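Glyoxylate-induced Protein (Pseudomonas aeruginosa, PDB 1SQ4) is of unknown function but has the double beta-barrel build of a bicupin and may act as a ureidoglycine aminohydrolase. Local coordinates at residues Ala29-Lys35 with Glu235-Trp241; His192-Phe198 with Phe258-Lys264. All blocks are in the same frame, centred on the assembly; numbering follows the deposited sequence.

Interaction 1 (Ala29-Lys35 with Glu235-Trp241); sequences AYAVIPK and EAGDFMW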
loop_
_atom_site.group_PDB
_atom_site.type_symbol
_atom_site.label_atom_id
_atom_site.label_comp_id
_atom_site.label_asym_id
_atom_site.label_seq_id
_atom_site.Cartn_x
_atom_site.Cartn_y
_atom_site.Cartn_z
ATOM N N ALA A 29 -0.167 -14.645 -2.287
ATOM C CA ALA A 29 0.375 -15.867 -1.712
ATOM C C ALA A 29 -0.703 -16.765 -1.131
ATOM O O ALA A 29 -0.500 -17.966 -0.943
ATOM C CB ALA A 29 1.368 -15.511 -0.626
ATOM N N TYR A 30 -1.852 -16.186 -0.832
ATOM C CA TYR A 30 -2.896 -16.987 -0.254
ATOM C C TYR A 30 -4.277 -16.371 -0.412
ATOM O O TYR A 30 -4.434 -15.241 -0.892
ATOM C CB TYR A 30 -2.592 -17.223 1.226
ATOM C CG TYR A 30 -2.597 -15.963 2.039
ATOM C CD1 TYR A 30 -1.488 -15.124 2.075
ATOM C CD2 TYR A 30 -3.734 -15.587 2.745
ATOM C CE1 TYR A 30 -1.514 -13.939 2.798
ATOM C CE2 TYR A 30 -3.777 -14.410 3.470
ATOM C CZ TYR A 30 -2.664 -13.588 3.492
ATOM O OH TYR A 30 -2.706 -12.417 4.210
ATOM N N ALA A 31 -5.275 -17.154 -0.010
ATOM C CA ALA A 31 -6.678 -16.764 -0.061
ATOM C C ALA A 31 -7.413 -17.418 1.104
ATOM O O ALA A 31 -7.291 -18.621 1.312
ATOM C CB ALA A 31 -7.293 -17.219 -1.370
ATOM N N VAL A 32 -8.148 -16.621 1.873
ATOM C CA VAL A 32 -8.926 -17.147 2.985
ATOM C C VAL A 32 -10.385 -16.984 2.641
ATOM O O VAL A 32 -10.817 -15.894 2.276
ATOM C CB VAL A 32 -8.728 -16.372 4.293
ATOM C CG1 VAL A 32 -9.492 -17.067 5.396
ATOM C CG2 VAL A 32 -7.262 -16.244 4.642
ATOM N N ILE A 33 -11.147 -18.062 2.762
ATOM C CA ILE A 33 -12.576 -18.018 2.466
ATOM C C ILE A 33 -13.388 -18.460 3.683
ATOM O O ILE A 33 -13.361 -19.633 4.074
ATOM C CB ILE A 33 -12.928 -18.942 1.306
ATOM C CG1 ILE A 33 -11.924 -18.754 0.183
ATOM C CG2 ILE A 33 -14.336 -18.626 0.799
ATOM C CD1 ILE A 33 -12.106 -19.785 -0.878
ATOM N N PRO A 34 -14.116 -17.520 4.302
ATOM C CA PRO A 34 -14.953 -17.757 5.481
ATOM C C PRO A 34 -16.108 -18.691 5.214
ATOM O O PRO A 34 -16.575 -18.817 4.083
ATOM C CB PRO A 34 -15.461 -16.366 5.832
ATOM C CG PRO A 34 -14.372 -15.500 5.380
ATOM C CD PRO A 34 -14.029 -16.082 4.029
ATOM N N LYS A 35 -16.588 -19.321 6.274
ATOM C CA LYS A 35 -17.707 -20.231 6.148
ATOM C C LYS A 35 -18.982 -19.501 5.726
ATOM O O LYS A 35 -19.875 -20.114 5.158
ATOM C CB LYS A 35 -17.932 -20.971 7.469
ATOM C CG LYS A 35 -18.138 -20.066 8.660
ATOM C CD LYS A 35 -17.992 -20.867 9.923
ATOM C CE LYS A 35 -19.282 -20.914 10.677
ATOM N NZ LYS A 35 -19.617 -19.541 11.098
ATOM N N GLU A 235 -11.683 -20.575 11.802
ATOM C CA GLU A 235 -12.482 -21.506 12.594
ATOM C C GLU A 235 -13.058 -22.590 11.687
ATOM O O GLU A 235 -12.888 -22.531 10.470
ATOM C CB GLU A 235 -13.621 -20.761 13.284
ATOM C CG GLU A 235 -14.532 -20.044 12.304
ATOM C CD GLU A 235 -15.711 -19.372 12.971
ATOM O OE1 GLU A 235 -16.529 -18.776 12.237
ATOM O OE2 GLU A 235 -15.824 -19.438 14.218
ATOM N N ALA A 236 -13.754 -23.562 12.274
ATOM C CA ALA A 236 -14.336 -24.653 11.492
ATOM C C ALA A 236 -15.231 -24.137 10.379
ATOM O O ALA A 236 -16.146 -23.359 10.624
ATOM C CB ALA A 236 -15.118 -25.585 12.389
ATOM N N GLY A 237 -14.958 -24.577 9.157
ATOM C CA GLY A 237 -15.750 -24.139 8.027
ATOM C C GLY A 237 -14.981 -23.200 7.115
ATOM O O GLY A 237 -15.348 -22.998 5.959
ATOM N N ASP A 238 -13.912 -22.612 7.636
ATOM C CA ASP A 238 -13.115 -21.708 6.834
ATOM C C ASP A 238 -12.173 -22.516 5.965
ATOM O O ASP A 238 -11.754 -23.609 6.338
ATOM C CB ASP A 238 -12.321 -20.738 7.716
ATOM C CG ASP A 238 -13.219 -19.792 8.507
ATOM O OD1 ASP A 238 -14.437 -19.731 8.220
ATOM O OD2 ASP A 238 -12.703 -19.099 9.414
ATOM N N PHE A 239 -11.866 -21.963 4.798
ATOM C CA PHE A 239 -10.984 -22.596 3.836
ATOM C C PHE A 239 -9.815 -21.660 3.521
ATOM O O PHE A 239 -10.012 -20.463 3.307
ATOM C CB PHE A 239 -11.756 -22.900 2.549
ATOM C CG PHE A 239 -10.928 -23.569 1.497
ATOM C CD1 PHE A 239 -10.503 -24.878 1.666
ATOM C CD2 PHE A 239 -10.512 -22.873 0.372
ATOM C CE1 PHE A 239 -9.678 -25.483 0.743
ATOM C CE2 PHE A 239 -9.682 -23.475 -0.561
ATOM C CZ PHE A 239 -9.262 -24.785 -0.370
HETATM N N MSE A 240 -8.600 -22.208 3.508
HETATM C CA MSE A 240 -7.403 -21.430 3.194
HETATM C C MSE A 240 -6.723 -22.060 2.000
HETATM O O MSE A 240 -6.552 -23.275 1.959
HETATM C CB MSE A 240 -6.416 -21.428 4.366
HETATM C CG MSE A 240 -6.957 -20.874 5.678
HETATM SE SE MSE A 240 -5.716 -21.146 7.152
HETATM C CE MSE A 240 -5.757 -23.057 7.287
ATOM N N TRP A 241 -6.335 -21.240 1.034
ATOM C CA TRP A 241 -5.644 -21.736 -0.146
ATOM C C TRP A 241 -4.249 -21.158 -0.203
ATOM O O TRP A 241 -4.083 -19.942 -0.157
ATOM C CB TRP A 241 -6.388 -21.352 -1.419
ATOM C CG TRP A 241 -5.621 -21.720 -2.642
ATOM C CD1 TRP A 241 -4.877 -20.896 -3.417
ATOM C CD2 TRP A 241 -5.451 -23.038 -3.176
ATOM N NE1 TRP A 241 -4.247 -21.613 -4.407
ATOM C CE2 TRP A 241 -4.587 -22.931 -4.284
ATOM C CE3 TRP A 241 -5.954 -24.296 -2.828
ATOM C CZ2 TRP A 241 -4.202 -24.032 -5.037
ATOM C CZ3 TRP A 241 -5.574 -25.392 -3.573
ATOM C CH2 TRP A 241 -4.711 -25.252 -4.671
#
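Ile33 and Phe239 sit side by side across two antiparallel strands, pointing the same way, and the isoleucine's CD1 reaches the edge of the ring near its plane, 3.7 Å from Phe239 CD2. CG of Phe239 lies anti to the backbone N (chi1 -179°), which sends the ring out alongside the Ile33 side chain. Ala31 and Trp241 share this face, where Ile57 of strand 52-57 packs on both Ile33 and Phe239. Val32 and Met240, a selenomethionine, lie on the reverse face, against Leu227 and Tyr225 respectively. Four backbone bonds join the strands, among them Ile33 N to Phe239 O at 2.7 Å.

Beyond the strand the side chains take over. Asp238 OD1 accepts Lys35 N at 2.9 Å, nearly in line with its C-O bond, while OD2 receives Glu235 N at 3.0 Å from above the carboxylate plane. Lys35 crosses Glu235 at about a right angle, and its bent chain brings NZ to a weak salt bridge with Glu235 OE1, 3.4 Å away.

Asp238 thus braces its own type II turn, 235-238, through Glu235 N and joins it to the chain just past strand 30-33 through Lys35 N. Arg23 also salt-bridges its OD2, which would probably favour the ionised carboxylate.

Interaction 2 (His192-Phe198 with Phe258-Lys264); sequences HVNIVNF and FRYLLYK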
loop_
_atom_site.group_PDB
_atom_site.type_symbol
_atom_site.label_atom_id
_atom_site.label_comp_id
_atom_site.label_asym_id
_atom_site.label_seq_id
_atom_site.Cartn_x
_atom_site.Cartn_y
_atom_site.Cartn_z
ATOM N N HIS A 192 -2.627 -36.845 -1.837
ATOM C CA HIS A 192 -2.905 -37.221 -0.473
ATOM C C HIS A 192 -3.966 -36.269 0.057
ATOM O O HIS A 192 -3.967 -35.078 -0.255
ATOM C CB HIS A 192 -1.647 -37.106 0.394
ATOM C CG HIS A 192 -0.584 -38.120 0.083
ATOM N ND1 HIS A 192 0.740 -37.919 0.425
ATOM C CD2 HIS A 192 -0.644 -39.349 -0.474
ATOM C CE1 HIS A 192 1.442 -38.985 0.091
ATOM N NE2 HIS A 192 0.631 -39.871 -0.455
ATOM N N VAL A 193 -4.887 -36.814 0.838
ATOM C CA VAL A 193 -5.936 -36.036 1.475
ATOM C C VAL A 193 -5.855 -36.507 2.922
ATOM O O VAL A 193 -6.347 -37.585 3.259
ATOM C CB VAL A 193 -7.338 -36.373 0.894
ATOM C CG1 VAL A 193 -8.392 -35.486 1.524
ATOM C CG2 VAL A 193 -7.348 -36.181 -0.608
ATOM N N ASN A 194 -5.194 -35.723 3.769
ATOM C CA ASN A 194 -5.045 -36.080 5.186
ATOM C C ASN A 194 -5.746 -35.050 6.059
ATOM O O ASN A 194 -6.413 -34.152 5.559
ATOM C CB ASN A 194 -3.572 -36.117 5.601
ATOM C CG ASN A 194 -2.685 -36.798 4.576
ATOM O OD1 ASN A 194 -2.917 -37.955 4.197
ATOM N ND2 ASN A 194 -1.649 -36.090 4.130
ATOM N N ILE A 195 -5.596 -35.204 7.370
ATOM C CA ILE A 195 -6.164 -34.275 8.326
ATOM C C ILE A 195 -5.046 -33.890 9.278
ATOM O O ILE A 195 -4.432 -34.753 9.905
ATOM C CB ILE A 195 -7.296 -34.893 9.138
ATOM C CG1 ILE A 195 -8.345 -35.473 8.202
ATOM C CG2 ILE A 195 -7.933 -33.815 10.039
ATOM C CD1 ILE A 195 -9.513 -36.104 8.925
ATOM N N VAL A 196 -4.765 -32.595 9.363
ATOM C CA VAL A 196 -3.714 -32.108 10.239
ATOM C C VAL A 196 -4.345 -31.809 11.599
ATOM O O VAL A 196 -5.341 -31.099 11.681
ATOM C CB VAL A 196 -3.082 -30.846 9.653
ATOM C CG1 VAL A 196 -1.900 -30.406 10.500
ATOM C CG2 VAL A 196 -2.662 -31.116 8.226
ATOM N N ASN A 197 -3.765 -32.365 12.656
ATOM C CA ASN A 197 -4.274 -32.176 14.003
ATOM C C ASN A 197 -3.371 -31.330 14.890
ATOM O O ASN A 197 -2.187 -31.637 15.061
ATOM C CB ASN A 197 -4.462 -33.522 14.682
ATOM C CG ASN A 197 -5.027 -34.555 13.766
ATOM O OD1 ASN A 197 -6.104 -34.381 13.200
ATOM N ND2 ASN A 197 -4.302 -35.647 13.606
ATOM N N PHE A 198 -3.951 -30.279 15.462
ATOM C CA PHE A 198 -3.240 -29.380 16.363
ATOM C C PHE A 198 -3.882 -29.408 17.748
ATOM O O PHE A 198 -5.061 -29.077 17.909
ATOM C CB PHE A 198 -3.273 -27.935 15.859
ATOM C CG PHE A 198 -2.389 -27.673 14.677
ATOM C CD1 PHE A 198 -2.866 -27.836 13.380
ATOM C CD2 PHE A 198 -1.079 -27.251 14.859
ATOM C CE1 PHE A 198 -2.051 -27.570 12.278
ATOM C CE2 PHE A 198 -0.252 -26.983 13.769
ATOM C CZ PHE A 198 -0.741 -27.145 12.477
ATOM N N PHE A 258 -7.894 -28.474 17.262
ATOM C CA PHE A 258 -8.015 -27.669 16.043
ATOM C C PHE A 258 -7.502 -28.513 14.895
ATOM O O PHE A 258 -6.345 -28.918 14.905
ATOM C CB PHE A 258 -7.163 -26.403 16.148
ATOM C CG PHE A 258 -7.038 -25.653 14.855
ATOM C CD1 PHE A 258 -8.148 -25.041 14.280
ATOM C CD2 PHE A 258 -5.813 -25.565 14.203
ATOM C CE1 PHE A 258 -8.039 -24.352 13.069
ATOM C CE2 PHE A 258 -5.695 -24.878 12.992
ATOM C CZ PHE A 258 -6.812 -24.268 12.426
ATOM N N ARG A 259 -8.331 -28.778 13.897
ATOM C CA ARG A 259 -7.847 -29.615 12.816
ATOM C C ARG A 259 -8.462 -29.322 11.460
ATOM O O ARG A 259 -9.581 -28.831 11.371
ATOM C CB ARG A 259 -8.021 -31.098 13.200
ATOM C CG ARG A 259 -9.402 -31.494 13.740
ATOM C CD ARG A 259 -9.371 -32.792 14.574
ATOM N NE ARG A 259 -8.773 -33.929 13.872
ATOM C CZ ARG A 259 -9.427 -35.036 13.535
ATOM N NH1 ARG A 259 -10.710 -35.168 13.831
ATOM N NH2 ARG A 259 -8.800 -36.012 12.892
ATOM N N TYR A 260 -7.721 -29.594 10.396
ATOM C CA TYR A 260 -8.257 -29.328 9.088
ATOM C C TYR A 260 -7.920 -30.355 8.055
ATOM O O TYR A 260 -6.875 -30.996 8.105
ATOM C CB TYR A 260 -7.815 -27.958 8.592
ATOM C CG TYR A 260 -6.328 -27.713 8.643
ATOM C CD1 TYR A 260 -5.785 -26.825 9.577
ATOM C CD2 TYR A 260 -5.461 -28.316 7.723
ATOM C CE1 TYR A 260 -4.426 -26.539 9.594
ATOM C CE2 TYR A 260 -4.093 -28.030 7.734
ATOM C CZ TYR A 260 -3.589 -27.140 8.670
ATOM O OH TYR A 260 -2.252 -26.821 8.681
ATOM N N LEU A 261 -8.838 -30.510 7.117
ATOM C CA LEU A 261 -8.682 -31.439 6.017
ATOM C C LEU A 261 -7.716 -30.783 5.035
ATOM O O LEU A 261 -7.831 -29.594 4.746
ATOM C CB LEU A 261 -10.042 -31.655 5.364
ATOM C CG LEU A 261 -10.097 -32.489 4.098
ATOM C CD1 LEU A 261 -9.916 -33.959 4.434
ATOM C CD2 LEU A 261 -11.434 -32.255 3.421
ATOM N N LEU A 262 -6.767 -31.554 4.526
ATOM C CA LEU A 262 -5.778 -31.034 3.589
ATOM C C LEU A 262 -5.590 -31.955 2.396
ATOM O O LEU A 262 -5.514 -33.177 2.544
ATOM C CB LEU A 262 -4.438 -30.859 4.312
ATOM C CG LEU A 262 -3.200 -30.417 3.513
ATOM C CD1 LEU A 262 -2.146 -29.929 4.485
ATOM C CD2 LEU A 262 -2.655 -31.553 2.662
ATOM N N TYR A 263 -5.501 -31.362 1.214
ATOM C CA TYR A 263 -5.288 -32.131 -0.009
ATOM C C TYR A 263 -4.178 -31.512 -0.840
ATOM O O TYR A 263 -4.096 -30.292 -0.962
ATOM C CB TYR A 263 -6.587 -32.233 -0.825
ATOM C CG TYR A 263 -7.324 -30.932 -1.086
ATOM C CD1 TYR A 263 -7.077 -30.176 -2.229
ATOM C CD2 TYR A 263 -8.311 -30.488 -0.209
ATOM C CE1 TYR A 263 -7.808 -29.008 -2.496
ATOM C CE2 TYR A 263 -9.046 -29.326 -0.459
ATOM C CZ TYR A 263 -8.795 -28.592 -1.602
ATOM O OH TYR A 263 -9.544 -27.453 -1.846
ATOM N N LYS A 264 -3.322 -32.371 -1.391
ATOM C CA LYS A 264 -2.184 -31.965 -2.222
ATOM C C LYS A 264 -1.817 -33.072 -3.209
ATOM O O LYS A 264 -2.154 -34.239 -3.002
ATOM C CB LYS A 264 -0.966 -31.674 -1.343
ATOM C CG LYS A 264 -0.753 -32.746 -0.282
ATOM C CD LYS A 264 0.553 -32.606 0.461
ATOM C CE LYS A 264 0.664 -33.715 1.486
ATOM N NZ LYS A 264 2.018 -33.775 2.092
HETATM O O HOH W 1 2.416 -36.388 2.673
#
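Arg259 and Asn197 run side by side, and the guanidinium offers NE and NH2 together to a single acceptor, Asn197 OD1, at 2.8 and 3.2 Å. The oxygen lies in the guanidinium plane, but both nitrogens approach it from one face of the amide, whose plane is turned 43° from theirs. Arg259 NH2 also salt-bridges Glu161, and Asn197 ND2 bonds to Ser177. At the other end a water joins His192 ND1 to Lys264 NZ.

Eight backbone bonds hold the two antiparallel strands in register, from His192 with Lys264 to Phe198 with Phe258.

Aromatic contacts cluster on one face. Tyr260, its CG set between backbone N and carbonyl carbon (chi1 52°), lays a ring face over Val196 CB, 4.0 Å from the centroid. Phe198 meets Phe258 and Tyr260 obliquely, and Trp176 stacks on it.

The reverse face, which also carries the Arg259-Asn197 pair, is apolar further along: Val193 CG1 touches Leu261 CD1 at 3.6 Å, and both side chains press on Ile141 of strand 136-144.

Paired, twisted antiparallel strands of this kind build the wall of a cupin barrel, here the second of the two cupin domains.

Overall arrangement
Both contacts belong to one antiparallel sheet of the second cupin, their centres 13 Å apart. Strand 212-220 runs between them, flanked by 239-244 of interaction 1 and 258-265 of interaction 2, so the early segment 29-35, with strand 25-26 beyond it, extends a wall whose other strands come from the later part of the chain. They touch directly where Phe239 CZ packs 3.1 Å from Tyr263 OH, a hydroxyl bonded to Gln70. On the opposite face Tyr225 connects them, touching Met240 of interaction 1 while its hydroxyl bonds to Tyr260 of interaction 2. A thiocyanate, probably from crystallisation, lies about 4 Å from the Asn194 side chain and may mark a pocket beside interaction 2.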